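Local coordinates for putative glutathione S-transferase (Corynebacterium glutamicum, PDB 3M1G), which probably acts as a glutathione transferase of the omega-like, ECM4-type group, with a thioredoxin-like domain followed by a helical one, at residues 161-164 / 165-168. Residues are numbered along the deposited sequence; the frame is centred on the assembly and turned at random.
Sequences FNLE and WKQF
Trp165 presents a face of its indole to Phe161, four residues back; the phenyl edge meets the five-membered ring. The centroids lie 5.5 Å apart and the planes stand at 84°, a T-shaped pair. Phe161 CD1 makes the closest side-chain approach, 3.9 Å from Trp165 CD1. Both side chains carry CG beside the backbone N (chi1 -78° in Phe161, -73° in Trp165), which lays them side by side and pointing the same way. At the backbone, Trp165 CB packs against Phe161 O at 3.4 Å; that carbonyl is hydrogen-bonded by the side chain of His169. Ile35 and Val57 touch the indole, while Thr79 and Leu83 of helix 71-83 touch the phenyl ring, so the pair is buried between the end of its own helix and these neighbours. The carboxylate of Glu164 leads away, its OE1 hydrogen-bonded to the backbone N of Ala37.

Lys166 runs back along the helix end, extended beyond CG. Its CG passes 3.8 Å from Asn162 O, and NZ gives a 2.7 Å hydrogen bond to a water that in turn donates weakly to Leu163 O. This is a loose water link to a carbonyl of the last turn, where the ammonium would probably suit the negative end of the helix dipole. At Gln167 the backbone N hydrogen-bonds a second water, which donates to Glu164 O at 2.8 Å, so that one water joins this carbonyl to the amide three residues on. Phe168 N closes the short 3-10 segment on Trp165 O at 2.8 Å. The chain leaving helix 154-163 thus passes into a 3-10 turn, with water bridges to its carbonyls and an i to i+4 T-shaped pair on its buried side, in the helix that follows the last strand of the thioredoxin-like sheet in the glutathione transferase fold.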
# COMPACT_ATOMS: atom_id res chain seq x y z
N PHE A 161 -3.03 -32.14 15.73
CA PHE A 161 -1.94 -32.65 14.86
C PHE A 161 -0.63 -32.82 15.68
O PHE A 161 0.08 -33.80 15.50
CB PHE A 161 -1.63 -31.73 13.66
CG PHE A 161 -2.58 -31.82 12.50
CD1 PHE A 161 -3.60 -32.79 12.40
CD2 PHE A 161 -2.46 -30.88 11.47
CE1 PHE A 161 -4.42 -32.83 11.32
CE2 PHE A 161 -3.26 -30.94 10.38
CZ PHE A 161 -4.26 -31.91 10.28
N ASN A 162 -0.31 -31.84 16.51
CA ASN A 162 0.87 -31.88 17.37
C ASN A 162 0.82 -32.92 18.48
O ASN A 162 1.81 -33.60 18.70
CB ASN A 162 1.12 -30.50 18.00
CG ASN A 162 1.76 -29.53 17.01
OD1 ASN A 162 2.92 -29.74 16.60
ND2 ASN A 162 1.01 -28.51 16.57
N LEU A 163 -0.30 -33.03 19.19
CA LEU A 163 -0.33 -33.84 20.41
C LEU A 163 -0.97 -35.21 20.19
O LEU A 163 -0.54 -36.17 20.77
CB LEU A 163 -1.06 -33.11 21.54
CG LEU A 163 -0.54 -31.72 21.93
CD1 LEU A 163 -1.26 -31.25 23.23
CD2 LEU A 163 0.98 -31.73 22.07
N GLU A 164 -2.00 -35.30 19.36
CA GLU A 164 -2.74 -36.59 19.23
C GLU A 164 -2.11 -37.49 18.18
O GLU A 164 -2.20 -38.73 18.28
CB GLU A 164 -4.19 -36.33 18.86
CG GLU A 164 -4.98 -35.53 19.91
CD GLU A 164 -4.93 -36.13 21.30
OE1 GLU A 164 -4.98 -37.39 21.47
OE2 GLU A 164 -4.84 -35.31 22.24
N TRP A 165 -1.47 -36.89 17.18
CA TRP A 165 -0.94 -37.62 16.02
C TRP A 165 0.54 -37.93 16.14
O TRP A 165 1.16 -38.35 15.18
CB TRP A 165 -1.20 -36.82 14.72
CG TRP A 165 -2.62 -36.81 14.25
CD1 TRP A 165 -3.63 -35.96 14.63
CD2 TRP A 165 -3.20 -37.70 13.28
NE1 TRP A 165 -4.78 -36.27 13.97
CE2 TRP A 165 -4.55 -37.33 13.13
CE3 TRP A 165 -2.71 -38.77 12.53
CZ2 TRP A 165 -5.41 -38.00 12.27
CZ3 TRP A 165 -3.56 -39.43 11.68
CH2 TRP A 165 -4.90 -39.05 11.55
N LYS A 166 1.10 -37.76 17.34
CA LYS A 166 2.52 -37.93 17.58
C LYS A 166 3.16 -39.20 17.03
O LYS A 166 4.30 -39.18 16.54
CB LYS A 166 2.77 -37.97 19.11
CG LYS A 166 3.49 -36.81 19.69
CD LYS A 166 3.43 -36.82 21.28
CE LYS A 166 3.61 -35.39 21.87
NZ LYS A 166 3.10 -35.27 23.28
N GLN A 167 2.46 -40.33 17.16
CA GLN A 167 3.06 -41.58 16.68
C GLN A 167 3.11 -41.65 15.18
O GLN A 167 3.77 -42.51 14.67
CB GLN A 167 2.32 -42.80 17.24
CG GLN A 167 2.29 -42.85 18.76
CD GLN A 167 3.67 -42.69 19.45
OE1 GLN A 167 3.75 -42.02 20.48
NE2 GLN A 167 4.73 -43.31 18.89
N PHE A 168 2.44 -40.74 14.47
CA PHE A 168 2.50 -40.70 13.01
C PHE A 168 3.42 -39.59 12.48
O PHE A 168 3.59 -39.48 11.28
CB PHE A 168 1.12 -40.49 12.42
CG PHE A 168 0.13 -41.60 12.73
CD1 PHE A 168 -0.51 -41.66 13.93
CD2 PHE A 168 -0.12 -42.59 11.80
CE1 PHE A 168 -1.39 -42.72 14.24
CE2 PHE A 168 -1.01 -43.62 12.07
CZ PHE A 168 -1.63 -43.69 13.29
O HOH W 1 0.51 -35.53 23.90
O HOH W 2 -0.38 -40.79 17.80